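Local coordinates for PlaB phospholipase (Legionella pneumophila, PDB 6ZTI) that hydrolyses phospholipids as an alpha/beta-hydrolase virulence enzyme whose activity is controlled by NAD(H)-mediated tetramerization, at the interface of chains A and B. Numbering follows the deposited sequence. Chains: chain A/B, PlaB phospholipase.

Contact 1: the interface of chains A and B. Residues chain A 463, 467, 488-489; chain B 71, 74-75.
The C-terminal tail of one subunit, A:Ile488 and A:Asp489, lies against B:Arg74 and B:Ala75 on helix 69-89 of the alpha/beta-hydrolase partner. The terminal carboxylate of A:Asp489 meets the guanidinium of B:Arg74: NH2 donates to the carboxylate oxygen O at 3.1 Å, with 155° at the hydrogen. This oxygen sits close to the guanidinium plane, whereas the nitrogen stands 43° out of the carboxylate plane and thus does not follow a lone pair. The other terminal oxygen, OXT, receives a weak bond from NH2. Water 1 also reaches A:Asp489 O, at 2.9 Å, and continues to the backbone O of B:Arg74, which ties the tail to the helix main chain as well as to the side chain. The nearby guanidinium would probably stabilise the negative charge of the chain end.

Next to this polar link, A:Ile488 supplies the apolar part. Its CG1 is tucked between the backbone N and the carbonyl carbon, and the extended second torsion (-174°) carries CD1 onto the helix, 3.7 Å from B:Arg74 CB. B:Arg74 bends at its third torsion, and the plane of its guanidinium passes 4.0 Å from the same CD1 of A:Ile488, which lies over one face near the rim. The gamma branch CG2 of A:Ile488 lies alongside B:Ala75, 4.1 Å from its CA.

Further along, A:Val467 of the 3-10 helix 465-467 sets CG1 against the B:Ala75 methyl CB at 3.8 Å. A:Val463, in strand 462-463, turns CG2 towards the carboxylate of B:Asp71, in the helix's first turn, coming within 3.9 Å of its CG.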
ATOM      1  N   VAL A 463      28.146  -0.164 -12.428  1.00 16.75           N
ATOM      2  CA  VAL A 463      27.348  -0.027 -13.647  1.00 15.11           C
ATOM      3  C   VAL A 463      28.155  -0.591 -14.809  1.00 14.50           C
ATOM      4  O   VAL A 463      29.245  -0.092 -15.122  1.00 17.64           O
ATOM      5  CB  VAL A 463      26.952   1.436 -13.902  1.00 14.66           C
ATOM      6  CG1 VAL A 463      26.123   1.572 -15.176  1.00 15.30           C
ATOM      7  CG2 VAL A 463      26.173   1.967 -12.726  1.00 19.50           C
ATOM      8  N   VAL A 467      25.559  -0.334 -20.451  1.00 14.35           N
ATOM      9  CA  VAL A 467      24.465   0.611 -20.256  1.00 14.63           C
ATOM     10  C   VAL A 467      24.515   1.721 -21.294  1.00 12.97           C
ATOM     11  O   VAL A 467      23.479   2.299 -21.633  1.00 17.30           O
ATOM     12  CB  VAL A 467      24.498   1.165 -18.820  1.00 12.27           C
ATOM     13  CG1 VAL A 467      23.572   2.354 -18.673  1.00 14.81           C
ATOM     14  CG2 VAL A 467      24.102   0.066 -17.841  1.00 17.36           C
ATOM     15  N   ILE A 488      31.826   0.864 -15.353  1.00 21.91           N
ATOM     16  CA  ILE A 488      32.205   2.233 -15.670  1.00 23.68           C
ATOM     17  C   ILE A 488      32.915   2.857 -14.475  1.00 23.73           C
ATOM     18  O   ILE A 488      32.747   2.438 -13.327  1.00 25.61           O
ATOM     19  CB  ILE A 488      30.979   3.070 -16.079  1.00 13.86           C
ATOM     20  CG1 ILE A 488      30.062   3.314 -14.863  1.00 18.19           C
ATOM     21  CG2 ILE A 488      30.242   2.389 -17.209  1.00 20.37           C
ATOM     22  CD1 ILE A 488      28.779   4.006 -15.203  1.00 21.60           C
ATOM     23  N   ASP A 489      33.700   3.893 -14.754  1.00 25.64           N
ATOM     24  CA  ASP A 489      34.320   4.688 -13.702  1.00 22.31           C
ATOM     25  C   ASP A 489      33.243   5.407 -12.876  1.00 49.07           C
ATOM     26  O   ASP A 489      32.180   5.789 -13.385  1.00 30.45           O
ATOM     27  CB  ASP A 489      35.294   5.693 -14.303  1.00 33.49           C
ATOM     28  CG  ASP A 489      36.457   5.023 -14.992  1.00 33.05           C
ATOM     29  OD1 ASP A 489      36.590   3.786 -14.853  1.00 43.01           O
ATOM     30  OD2 ASP A 489      37.239   5.727 -15.673  1.00 46.19           O
ATOM     31  OXT ASP A 489      33.398   5.631 -11.670  1.00 35.10           O
TER
ATOM     32  N   ASP B  71      22.785   6.605 -13.731  1.00 11.39           N
ATOM     33  CA  ASP B  71      23.596   5.526 -14.292  1.00 16.38           C
ATOM     34  C   ASP B  71      23.907   5.758 -15.768  1.00 13.69           C
ATOM     35  O   ASP B  71      25.047   5.580 -16.213  1.00 13.25           O
ATOM     36  CB  ASP B  71      22.874   4.178 -14.160  1.00 21.07           C
ATOM     37  CG  ASP B  71      22.673   3.711 -12.718  1.00 28.97           C
ATOM     38  OD1 ASP B  71      23.289   4.246 -11.763  1.00 22.76           O
ATOM     39  OD2 ASP B  71      21.867   2.761 -12.563  1.00 19.30           O
ATOM     40  N   ARG B  74      26.317   8.646 -16.386  1.00 10.48           N
ATOM     41  CA  ARG B  74      27.659   8.187 -16.040  1.00 11.68           C
ATOM     42  C   ARG B  74      28.226   7.270 -17.118  1.00 11.55           C
ATOM     43  O   ARG B  74      29.424   7.320 -17.423  1.00 12.03           O
ATOM     44  CB  ARG B  74      27.628   7.445 -14.703  1.00 22.93           C
ATOM     45  CG  ARG B  74      27.853   8.280 -13.460  1.00 34.74           C
ATOM     46  CD  ARG B  74      27.802   7.380 -12.207  1.00 36.04           C
ATOM     47  NE  ARG B  74      29.017   6.581 -12.014  1.00 34.65           N
ATOM     48  CZ  ARG B  74      29.104   5.505 -11.235  1.00 37.03           C
ATOM     49  NH1 ARG B  74      28.036   5.063 -10.579  1.00 36.80           N
ATOM     50  NH2 ARG B  74      30.260   4.859 -11.115  1.00 30.98           N
ATOM     51  N   ALA B  75      27.388   6.390 -17.674  1.00 11.64           N
ATOM     52  CA  ALA B  75      27.857   5.445 -18.676  1.00 11.86           C
ATOM     53  C   ALA B  75      28.103   6.120 -20.024  1.00 11.29           C
ATOM     54  O   ALA B  75      28.976   5.681 -20.777  1.00 15.95           O
ATOM     55  CB  ALA B  75      26.861   4.294 -18.810  1.00 11.89           C
TER
HETATM   56  O   HOH W   1      31.852   6.670 -16.171  1.00 21.44           O

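Contact 2: the interface of chains A and B. Residues chain A 59-60, 71-72, 75, 79; chain B 467-468.
Water 2 joins the backbone carbonyl oxygens of B:Phe468 and A:Ala75, lying 2.8 Å from B:Phe468 O and equally close to A:Ala75 O. It thereby ties the start of strand 468-471 of chain B to helix 69-89 of the hydrolase domain of chain A. On its other flank this strand pairs antiparallel with strand 55-60 of chain A through a beta bridge between B:Phe468 and A:Tyr60, so that B:Phe468 lies between strand 55-60 and helix 69-89 of chain A.

The B:Phe468 ring fills the groove between these two elements. Its CG lies roughly anti to the backbone N (chi1 -153°), and the ring projects into the groove roughly across the strand direction. A:Tyr60 puts its CB, rather than its own ring, over the face of the phenyl group, 4.0 Å from the centroid in a CH-pi contact. The A:Tyr60 ring then passes obliquely beside the phenylalanine, with CD2 3.7 Å from B:Phe468 CE2.

The helix supplies small or branched groups around the same side chain. The methyl CB of A:Ala75 rests 3.6 Å from B:Phe468 CB, at the root of the ring, while A:Ala79 CB approaches CD1 from the face opposite to A:Tyr60 CB, a looser contact. On the CD2 side A:Ile72 crosses the aromatic side chain at about a right angle and places CG2 3.7 Å from B:Phe468 CD2. The other branch of A:Ile72, CG1, faces the CG1 methyl of B:Val467 at 3.9 Å.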
ATOM      1  N   ARG A  59       4.779  20.937  30.228  1.00 11.87           N
ATOM      2  CA  ARG A  59       3.702  20.120  29.676  1.00 17.99           C
ATOM      3  C   ARG A  59       3.644  20.354  28.175  1.00 14.78           C
ATOM      4  O   ARG A  59       3.526  21.501  27.728  1.00 11.89           O
ATOM      5  CB  ARG A  59       2.354  20.444  30.344  1.00 20.44           C
ATOM      6  CG  ARG A  59       1.848  21.863  30.155  1.00 21.21           C
ATOM      7  CD  ARG A  59       0.554  22.083  30.957  1.00 28.87           C
ATOM      8  NE  ARG A  59      -0.119  23.314  30.567  1.00 23.43           N
ATOM      9  CZ  ARG A  59       0.193  24.523  31.031  1.00 29.71           C
ATOM     10  NH1 ARG A  59       1.166  24.665  31.919  1.00 19.13           N
ATOM     11  NH2 ARG A  59      -0.467  25.593  30.597  1.00 20.93           N
ATOM     12  N   TYR A  60       3.770  19.283  27.394  1.00 15.72           N
ATOM     13  CA  TYR A  60       3.678  19.388  25.947  1.00 13.11           C
ATOM     14  C   TYR A  60       2.713  18.344  25.414  1.00 11.16           C
ATOM     15  O   TYR A  60       2.378  17.367  26.079  1.00 12.86           O
ATOM     16  CB  TYR A  60       5.049  19.246  25.263  1.00 14.61           C
ATOM     17  CG  TYR A  60       5.704  17.900  25.443  1.00 12.91           C
ATOM     18  CD1 TYR A  60       5.459  16.868  24.553  1.00 12.80           C
ATOM     19  CD2 TYR A  60       6.582  17.668  26.485  1.00 13.16           C
ATOM     20  CE1 TYR A  60       6.058  15.631  24.708  1.00 12.89           C
ATOM     21  CE2 TYR A  60       7.196  16.439  26.646  1.00 13.06           C
ATOM     22  CZ  TYR A  60       6.925  15.425  25.750  1.00 17.83           C
ATOM     23  OH  TYR A  60       7.516  14.196  25.906  1.00 13.24           O
ATOM     24  N   ASP A  71       8.480  20.512  15.963  1.00 11.25           N
ATOM     25  CA  ASP A  71       7.478  21.435  16.491  1.00 14.48           C
ATOM     26  C   ASP A  71       7.608  21.584  18.007  1.00 10.12           C
ATOM     27  O   ASP A  71       7.532  22.694  18.545  1.00 11.32           O
ATOM     28  CB  ASP A  71       6.054  20.961  16.162  1.00 11.46           C
ATOM     29  CG  ASP A  71       5.755  20.881  14.685  1.00 25.90           C
ATOM     30  OD1 ASP A  71       6.442  21.526  13.862  1.00 19.13           O
ATOM     31  OD2 ASP A  71       4.785  20.158  14.355  1.00 25.84           O
ATOM     32  N   ILE A  72       7.758  20.465  18.722  1.00 11.75           N
ATOM     33  CA  ILE A  72       7.791  20.532  20.176  1.00 10.51           C
ATOM     34  C   ILE A  72       9.033  21.270  20.660  1.00 12.87           C
ATOM     35  O   ILE A  72       8.967  22.040  21.626  1.00 10.91           O
ATOM     36  CB  ILE A  72       7.716  19.126  20.788  1.00 15.01           C
ATOM     37  CG1 ILE A  72       6.401  18.449  20.399  1.00 11.18           C
ATOM     38  CG2 ILE A  72       7.831  19.225  22.306  1.00 10.61           C
ATOM     39  CD1 ILE A  72       6.388  16.952  20.637  1.00 14.00           C
ATOM     40  N   ALA A  75       8.532  24.852  20.219  1.00 11.48           N
ATOM     41  CA  ALA A  75       7.581  25.370  21.198  1.00 12.74           C
ATOM     42  C   ALA A  75       8.209  25.460  22.583  1.00 11.75           C
ATOM     43  O   ALA A  75       7.877  26.370  23.351  1.00 12.43           O
ATOM     44  CB  ALA A  75       6.321  24.503  21.235  1.00 11.77           C
ATOM     45  N   ALA A  79       8.091  28.562  25.048  1.00 13.99           N
ATOM     46  CA  ALA A  79       7.643  28.400  26.425  1.00 15.89           C
ATOM     47  C   ALA A  79       8.653  28.988  27.403  1.00 17.86           C
ATOM     48  O   ALA A  79       8.276  29.672  28.361  1.00 18.51           O
ATOM     49  CB  ALA A  79       7.401  26.918  26.729  1.00 13.55           C
TER
ATOM     50  N   VAL B 467       1.423  23.672  22.315  1.00 17.02           N
ATOM     51  CA  VAL B 467       2.257  22.488  22.118  1.00 16.13           C
ATOM     52  C   VAL B 467       3.263  22.323  23.250  1.00 12.86           C
ATOM     53  O   VAL B 467       3.645  21.195  23.586  1.00 13.64           O
ATOM     54  CB  VAL B 467       2.936  22.557  20.733  1.00 12.14           C
ATOM     55  CG1 VAL B 467       3.995  21.480  20.582  1.00 11.82           C
ATOM     56  CG2 VAL B 467       1.877  22.420  19.633  1.00 13.25           C
ATOM     57  N   PHE B 468       3.700  23.422  23.865  1.00 13.01           N
ATOM     58  CA  PHE B 468       4.592  23.338  25.018  1.00 13.16           C
ATOM     59  C   PHE B 468       4.405  24.572  25.887  1.00 13.62           C
ATOM     60  O   PHE B 468       4.578  25.701  25.415  1.00 14.14           O
ATOM     61  CB  PHE B 468       6.061  23.210  24.584  1.00 12.69           C
ATOM     62  CG  PHE B 468       6.935  22.509  25.588  1.00 12.81           C
ATOM     63  CD1 PHE B 468       6.947  22.898  26.919  1.00 14.55           C
ATOM     64  CD2 PHE B 468       7.752  21.463  25.195  1.00 12.52           C
ATOM     65  CE1 PHE B 468       7.760  22.252  27.851  1.00 16.39           C
ATOM     66  CE2 PHE B 468       8.564  20.801  26.109  1.00 12.90           C
ATOM     67  CZ  PHE B 468       8.570  21.198  27.447  1.00 18.52           C
TER
HETATM   68  O   HOH W   2       5.275  27.347  23.264  1.00 17.41           O

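Contact 1 and contact 2 lie about 49 Å apart, measured between the centres of their C-alpha atoms, in the two halves of one two-fold symmetric interface. Contact 1 joins Val463, Val467 and the chain end of chain A to helix 69-89 of chain B; contact 2, with the chains exchanged, joins residues 467-468 to the same helix and to strand 55-60. Val467, Asp71 and Ala75 occur in both. The exchange is reciprocal, each subunit giving and receiving the same kind of contact. Since the deposited assembly contains four copies, this interface probably contributes to the tetramer through which NAD(H) controls activity.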